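Local coordinates for protein esterase (Rhizomucor miehei, PDB 4WY5) that probably hydrolyses carboxylic esters as a carboxylesterase of the alpha/beta hydrolase fold, at residues L288-V291 / H292-T296; P298-T301 / P302-F306; F306-N309 / T310-H314. All blocks are in the same frame, centred on the assembly; numbering follows the deposited sequence.

Interaction 1: L288-V291 / H292-T296; sequences LGAV and HGFIT
Val291 and Phe294 are the ends of a type II beta turn that carries the chain from the short strand 290-291 into the 3-10 segment 294-295, with Gly293 taking the positive phi (81°) inside the turn. Within it the Phe294 ring folds back toward the strand: its CG stands between the backbone N and the carbonyl carbon (chi1 69°), and this turns the ring back to Ala290 and the Val291 carbonyl. Ala290 lies over one face, its CB 3.9 Å from Phe294 CD2. The carbonyl of Val291 instead approaches the edge of the ring near its plane, with O 3.4 Å from Phe294 CD2. Just beyond, Gly293 O takes two bonds from Thr296, one from the backbone N and one from OG1, the latter at 3.0 Å and in the carbonyl plane, so Thr296 ties the chain just after the turn back to Gly293. The CB of His292 leaves the backbone on the side away from the strand. Its ND1 is hydrogen-bonded to Asp262 and its NE2 to Ser161, which lies on what appears to be a nucleophile elbow; this is consistent with a Ser-His-Asp catalytic triad, the histidine riding on the turn as in other alpha/beta hydrolases. Around the turn, Tyr190 meets the rings of both His292 and Phe294, Tyr12 of helix 10-19 packs on Val291 and Phe294, and Thr307 of helix 302-319 packs against Phe294.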
loop_
_atom_site.group_PDB
_atom_site.type_symbol
_atom_site.label_atom_id
_atom_site.label_comp_id
_atom_site.label_asym_id
_atom_site.label_seq_id
_atom_site.Cartn_x
_atom_site.Cartn_y
_atom_site.Cartn_z
ATOM N N LEU A 288 6.184 -4.901 4.028
ATOM C CA LEU A 288 6.722 -6.005 4.831
ATOM C C LEU A 288 7.373 -7.115 3.998
ATOM O O LEU A 288 6.841 -7.534 2.965
ATOM C CB LEU A 288 5.617 -6.617 5.699
ATOM C CG LEU A 288 5.367 -6.085 7.126
ATOM C CD1 LEU A 288 5.479 -4.581 7.254
ATOM C CD2 LEU A 288 4.009 -6.532 7.632
ATOM N N GLY A 289 8.523 -7.593 4.468
ATOM C CA GLY A 289 9.254 -8.675 3.823
ATOM C C GLY A 289 10.219 -8.267 2.714
ATOM O O GLY A 289 10.860 -9.136 2.104
ATOM N N ALA A 290 10.312 -6.966 2.431
ATOM C CA ALA A 290 11.093 -6.505 1.278
ATOM C C ALA A 290 12.428 -5.874 1.662
ATOM O O ALA A 290 12.623 -5.433 2.794
ATOM C CB ALA A 290 10.278 -5.515 0.436
ATOM N N VAL A 291 13.340 -5.827 0.693
ATOM C CA VAL A 291 14.661 -5.243 0.888
ATOM C C VAL A 291 14.795 -4.083 -0.097
ATOM O O VAL A 291 13.971 -3.941 -1.009
ATOM C CB VAL A 291 15.781 -6.271 0.652
ATOM C CG1 VAL A 291 15.661 -7.430 1.626
ATOM C CG2 VAL A 291 15.705 -6.800 -0.764
ATOM N N HIS A 292 15.835 -3.272 0.064
ATOM C CA HIS A 292 16.095 -2.151 -0.847
ATOM C C HIS A 292 16.252 -2.593 -2.313
ATOM O O HIS A 292 16.827 -3.645 -2.597
ATOM C CB HIS A 292 17.355 -1.388 -0.395
ATOM C CG HIS A 292 17.608 -0.132 -1.169
ATOM N ND1 HIS A 292 16.969 1.055 -0.888
ATOM C CD2 HIS A 292 18.420 0.114 -2.225
ATOM C CE1 HIS A 292 17.384 1.988 -1.733
ATOM N NE2 HIS A 292 18.267 1.445 -2.547
ATOM N N GLY A 293 15.713 -1.795 -3.235
ATOM C CA GLY A 293 15.847 -2.013 -4.674
ATOM C C GLY A 293 14.907 -3.028 -5.329
ATOM O O GLY A 293 15.065 -3.325 -6.530
ATOM N N PHE A 294 13.885 -3.495 -4.605
ATOM C CA PHE A 294 13.157 -4.694 -5.051
ATOM C C PHE A 294 12.386 -4.514 -6.354
ATOM O O PHE A 294 12.056 -5.492 -7.005
ATOM C CB PHE A 294 12.205 -5.209 -3.948
ATOM C CG PHE A 294 11.019 -4.306 -3.654
ATOM C CD1 PHE A 294 9.785 -4.496 -4.301
ATOM C CD2 PHE A 294 11.114 -3.305 -2.683
ATOM C CE1 PHE A 294 8.669 -3.671 -3.996
ATOM C CE2 PHE A 294 10.024 -2.474 -2.375
ATOM C CZ PHE A 294 8.796 -2.659 -3.028
ATOM N N ILE A 295 12.159 -3.285 -6.777
ATOM C CA ILE A 295 11.366 -3.079 -7.978
ATOM C C ILE A 295 12.098 -3.566 -9.232
ATOM O O ILE A 295 11.440 -3.879 -10.231
ATOM C CB ILE A 295 10.951 -1.574 -8.148
ATOM C CG1 ILE A 295 9.601 -1.455 -8.859
ATOM C CG2 ILE A 295 11.979 -0.782 -8.923
ATOM C CD1 ILE A 295 8.425 -1.965 -8.034
ATOM N N THR A 296 13.428 -3.694 -9.179
ATOM C CA THR A 296 14.198 -4.193 -10.341
ATOM C C THR A 296 14.612 -5.675 -10.249
ATOM O O THR A 296 15.421 -6.132 -11.049
ATOM C CB THR A 296 15.492 -3.372 -10.594
ATOM O OG1 THR A 296 16.173 -3.149 -9.354
ATOM C CG2 THR A 296 15.190 -2.029 -11.265
#

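Interaction 2: P298-T301 / P302-F306; sequences PVET and PQYRF
Glu300 and Arg305 reach across the start of helix 302-319 with side chains at about a right angle, their carboxylate and guanidinium planes 68° apart. Glu300 OE1 comes to the guanidinium edge near its plane, 3.3 Å from Arg305 NH1, and the salt bridge includes a weak hydrogen bond with an angle of 141°. The glutamate chain is extended beyond CG, whereas the arginine bends at its third torsion to swing its head round toward the loop. Thr301 is the N-cap. Its OG1 is held between the backbone N and the carbonyl carbon (chi1 63°), facing into the first turn, where it accepts from Tyr304 N at 3.1 Å. Tyr12 OH of helix 10-19 is a second partner of this hydroxyl. The Thr301 carbonyl starts the helical ladder, its O taking a nearly straight bond from Arg305 N at 3.2 Å. Beside the cap, Gln303 OE1 lies 3.5 Å from Thr301 CB, and the Tyr304 hydroxyl is hydrogen-bonded to Asp105. For Tyr304 N, the threonine OG1 is the better aligned acceptor, and Thr301 O adds a weak bond. The long, weak ion pair at the surface is therefore probably a modest contribution, and the buried threonine cap the firmer tie.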
loop_
_atom_site.group_PDB
_atom_site.type_symbol
_atom_site.label_atom_id
_atom_site.label_comp_id
_atom_site.label_asym_id
_atom_site.label_seq_id
_atom_site.Cartn_x
_atom_site.Cartn_y
_atom_site.Cartn_z
ATOM N N PRO A 298 14.054 -9.435 -11.016
ATOM C CA PRO A 298 13.415 -10.115 -12.161
ATOM C C PRO A 298 12.351 -11.154 -11.788
ATOM O O PRO A 298 11.328 -11.269 -12.470
ATOM C CB PRO A 298 14.593 -10.803 -12.868
ATOM C CG PRO A 298 15.842 -10.099 -12.348
ATOM C CD PRO A 298 15.510 -9.688 -10.958
ATOM N N VAL A 299 12.602 -11.918 -10.730
ATOM C CA VAL A 299 11.658 -12.941 -10.324
ATOM C C VAL A 299 10.538 -12.330 -9.498
ATOM O O VAL A 299 10.774 -11.787 -8.412
ATOM C CB VAL A 299 12.342 -14.058 -9.522
ATOM C CG1 VAL A 299 11.323 -15.138 -9.160
ATOM C CG2 VAL A 299 13.477 -14.658 -10.334
ATOM N N GLU A 300 9.315 -12.448 -10.013
ATOM C CA GLU A 300 8.131 -11.836 -9.402
ATOM C C GLU A 300 7.837 -12.321 -7.963
ATOM O O GLU A 300 7.968 -13.507 -7.652
ATOM C CB GLU A 300 6.916 -12.087 -10.300
ATOM C CG GLU A 300 5.640 -11.427 -9.827
ATOM C CD GLU A 300 4.536 -11.477 -10.863
ATOM O OE1 GLU A 300 3.621 -12.319 -10.722
ATOM O OE2 GLU A 300 4.589 -10.678 -11.823
ATOM N N THR A 301 7.487 -11.377 -7.089
ATOM C CA THR A 301 7.107 -11.658 -5.699
ATOM C C THR A 301 5.784 -10.981 -5.409
ATOM O O THR A 301 5.422 -10.041 -6.110
ATOM C CB THR A 301 8.127 -11.118 -4.703
ATOM O OG1 THR A 301 8.182 -9.682 -4.819
ATOM C CG2 THR A 301 9.493 -11.756 -4.947
ATOM N N PRO A 302 5.080 -11.410 -4.348
ATOM C CA PRO A 302 3.812 -10.717 -4.057
ATOM C C PRO A 302 3.966 -9.214 -3.820
ATOM O O PRO A 302 3.022 -8.477 -4.134
ATOM C CB PRO A 302 3.316 -11.406 -2.778
ATOM C CG PRO A 302 3.947 -12.774 -2.812
ATOM C CD PRO A 302 5.280 -12.604 -3.498
ATOM N N GLN A 303 5.120 -8.760 -3.322
ATOM C CA GLN A 303 5.298 -7.329 -3.104
ATOM C C GLN A 303 5.670 -6.590 -4.408
ATOM O O GLN A 303 5.352 -5.405 -4.539
ATOM C CB GLN A 303 6.318 -7.029 -1.977
ATOM C CG GLN A 303 7.470 -7.977 -1.767
ATOM C CD GLN A 303 7.105 -9.226 -0.979
ATOM O OE1 GLN A 303 6.765 -10.255 -1.568
ATOM N NE2 GLN A 303 7.204 -9.156 0.353
ATOM N N TYR A 304 6.304 -7.256 -5.377
ATOM C CA TYR A 304 6.526 -6.597 -6.678
ATOM C C TYR A 304 5.172 -6.322 -7.348
ATOM O O TYR A 304 4.936 -5.226 -7.872
ATOM C CB TYR A 304 7.398 -7.433 -7.642
ATOM C CG TYR A 304 7.464 -6.813 -9.039
ATOM C CD1 TYR A 304 8.433 -5.854 -9.356
ATOM C CD2 TYR A 304 6.520 -7.145 -10.023
ATOM C CE1 TYR A 304 8.482 -5.259 -10.610
ATOM C CE2 TYR A 304 6.546 -6.548 -11.279
ATOM C CZ TYR A 304 7.533 -5.605 -11.563
ATOM O OH TYR A 304 7.587 -5.011 -12.799
ATOM N N ARG A 305 4.295 -7.322 -7.340
ATOM C CA ARG A 305 2.966 -7.195 -7.955
ATOM C C ARG A 305 2.090 -6.121 -7.243
ATOM O O ARG A 305 1.487 -5.267 -7.890
ATOM C CB ARG A 305 2.277 -8.574 -7.949
ATOM C CG ARG A 305 0.976 -8.688 -8.733
ATOM C CD ARG A 305 0.477 -10.154 -8.833
ATOM N NE ARG A 305 0.308 -10.813 -7.529
ATOM C CZ ARG A 305 1.112 -11.766 -7.039
ATOM N NH1 ARG A 305 2.151 -12.207 -7.747
ATOM N NH2 ARG A 305 0.869 -12.295 -5.840
ATOM N N PHE A 306 2.052 -6.150 -5.916
ATOM C CA PHE A 306 1.314 -5.148 -5.135
ATOM C C PHE A 306 1.789 -3.735 -5.493
ATOM O O PHE A 306 0.994 -2.847 -5.752
ATOM C CB PHE A 306 1.489 -5.410 -3.622
ATOM C CG PHE A 306 1.071 -4.251 -2.734
ATOM C CD1 PHE A 306 -0.258 -4.099 -2.313
ATOM C CD2 PHE A 306 2.004 -3.311 -2.318
ATOM C CE1 PHE A 306 -0.645 -3.024 -1.494
ATOM C CE2 PHE A 306 1.632 -2.230 -1.508
ATOM C CZ PHE A 306 0.301 -2.085 -1.094
#

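Interaction 3: F306-N309 / T310-H314; sequences FTIN and TIVAH
Phe306 and Thr310 mark one turn of helix 302-319, an alpha-helix packed against the sheet of the alpha/beta hydrolase fold, and the contact is the i to i+4 pattern of side chains and backbone along it. Four consecutive amides, from Thr310 to Ala313, donate to the carbonyls four residues earlier, as in Ile311 N to Thr307 O at 3.1 Å. One flank is apolar: Thr307 CG2 meets Ile311 CD1 at 4.2 Å, the two side chains crossing obliquely, and Ile308 CG2 faces Val312 CG2 at 4.4 Å. Thr307 OG1 lies beside the backbone N and anti to the carbonyl carbon (chi1 -55°), which leaves CG2 anti to the backbone N and along this flank, while OG1 bonds Gln303 O. Phe257 of strand 254-259 packs on Thr307, Thr310 and Ile311, and Leu106 of helix 100-110 packs on Ile308 and Ile311. Elsewhere the helix meets the other chain: Asn309 ND2 is hydrogen-bonded to Asp317 of the second subunit, and Thr310 packs on Thr310 of that subunit. The buried hydroxyl of Thr310 is satisfied within the helix. Phe306 O receives both the amide N of Thr310, placed nearly along the direction of the C=O bond, and its OG1, which bonds at 2.7 Å from above the carbonyl plane. That same OG1 sits over the centre of the Phe306 ring, 3.4 Å above its plane.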
loop_
_atom_site.group_PDB
_atom_site.type_symbol
_atom_site.label_atom_id
_atom_site.label_comp_id
_atom_site.label_asym_id
_atom_site.label_seq_id
_atom_site.Cartn_x
_atom_site.Cartn_y
_atom_site.Cartn_z
ATOM N N PHE A 306 2.052 -6.150 -5.916
ATOM C CA PHE A 306 1.314 -5.148 -5.135
ATOM C C PHE A 306 1.789 -3.735 -5.493
ATOM O O PHE A 306 0.994 -2.847 -5.752
ATOM C CB PHE A 306 1.489 -5.410 -3.622
ATOM C CG PHE A 306 1.071 -4.251 -2.734
ATOM C CD1 PHE A 306 -0.258 -4.099 -2.313
ATOM C CD2 PHE A 306 2.004 -3.311 -2.318
ATOM C CE1 PHE A 306 -0.645 -3.024 -1.494
ATOM C CE2 PHE A 306 1.632 -2.230 -1.508
ATOM C CZ PHE A 306 0.301 -2.085 -1.094
ATOM N N THR A 307 3.099 -3.542 -5.563
ATOM C CA THR A 307 3.628 -2.190 -5.704
ATOM C C THR A 307 3.332 -1.642 -7.094
ATOM O O THR A 307 2.920 -0.483 -7.228
ATOM C CB THR A 307 5.143 -2.144 -5.413
ATOM O OG1 THR A 307 5.387 -2.695 -4.107
ATOM C CG2 THR A 307 5.649 -0.715 -5.469
ATOM N N ILE A 308 3.482 -2.474 -8.126
ATOM C CA ILE A 308 3.110 -2.037 -9.483
ATOM C C ILE A 308 1.610 -1.682 -9.573
ATOM O O ILE A 308 1.263 -0.570 -9.972
ATOM C CB ILE A 308 3.445 -3.114 -10.541
ATOM C CG1 ILE A 308 4.966 -3.236 -10.715
ATOM C CG2 ILE A 308 2.811 -2.757 -11.882
ATOM C CD1 ILE A 308 5.635 -1.944 -11.208
ATOM N N ASN A 309 0.727 -2.591 -9.154
ATOM C CA ASN A 309 -0.714 -2.324 -9.209
ATOM C C ASN A 309 -1.151 -1.091 -8.403
ATOM O O ASN A 309 -2.048 -0.359 -8.817
ATOM C CB ASN A 309 -1.516 -3.535 -8.704
ATOM C CG ASN A 309 -1.443 -4.722 -9.648
ATOM O OD1 ASN A 309 -0.966 -4.602 -10.776
ATOM N ND2 ASN A 309 -1.968 -5.873 -9.203
ATOM N N THR A 310 -0.508 -0.866 -7.260
ATOM C CA THR A 310 -0.884 0.220 -6.357
ATOM C C THR A 310 -0.473 1.598 -6.922
ATOM O O THR A 310 -1.222 2.571 -6.810
ATOM C CB THR A 310 -0.261 -0.015 -4.954
ATOM O OG1 THR A 310 -0.751 -1.255 -4.418
ATOM C CG2 THR A 310 -0.609 1.113 -3.997
ATOM N N ILE A 311 0.724 1.671 -7.507
ATOM C CA ILE A 311 1.142 2.847 -8.260
ATOM C C ILE A 311 0.192 3.135 -9.436
ATOM O O ILE A 311 -0.251 4.275 -9.630
ATOM C CB ILE A 311 2.583 2.686 -8.829
ATOM C CG1 ILE A 311 3.626 2.622 -7.706
ATOM C CG2 ILE A 311 2.931 3.834 -9.785
ATOM C CD1 ILE A 311 5.047 2.370 -8.230
ATOM N N VAL A 312 -0.153 2.099 -10.196
ATOM C CA VAL A 312 -1.030 2.287 -11.352
ATOM C C VAL A 312 -2.374 2.886 -10.939
ATOM O O VAL A 312 -2.881 3.794 -11.604
ATOM C CB VAL A 312 -1.251 0.950 -12.116
ATOM C CG1 VAL A 312 -2.426 1.036 -13.092
ATOM C CG2 VAL A 312 0.029 0.555 -12.854
ATOM N N ALA A 313 -2.936 2.415 -9.825
ATOM C CA ALA A 313 -4.235 2.921 -9.386
ATOM C C ALA A 313 -4.161 4.374 -8.889
ATOM O O ALA A 313 -5.112 5.138 -9.065
ATOM C CB ALA A 313 -4.815 2.016 -8.300
ATOM N N HIS A 314 -3.026 4.750 -8.292
ATOM C CA HIS A 314 -2.797 6.121 -7.821
ATOM C C HIS A 314 -2.636 7.094 -8.987
ATOM O O HIS A 314 -3.166 8.214 -8.959
ATOM C CB HIS A 314 -1.545 6.194 -6.923
ATOM C CG HIS A 314 -1.054 7.589 -6.695
ATOM N ND1 HIS A 314 -1.573 8.416 -5.720
ATOM C CD2 HIS A 314 -0.096 8.310 -7.332
ATOM C CE1 HIS A 314 -0.951 9.587 -5.763
ATOM N NE2 HIS A 314 -0.051 9.548 -6.729
#

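Overall arrangement
From the N-terminal side, interaction 1 turns the chain after strand 290-291, interaction 2 starts helix 302-319, and interaction 3 continues along it. All three are local and follow in series, none enclosing or crossing another; interactions 2 and 3 share Phe306. The turn and the helix nevertheless meet: Ile295 packs on Tyr304 of interaction 2 and on Thr307 and Ile308 of interaction 3, while Gln303 NE2 makes a weak hydrogen bond to Leu288 O. The helix therefore backs the loop that carries the presumed catalytic histidine, and links it to strand 254-259 and helix 100-110. All three contacts reach the second subunit, interaction 1 through Leu288.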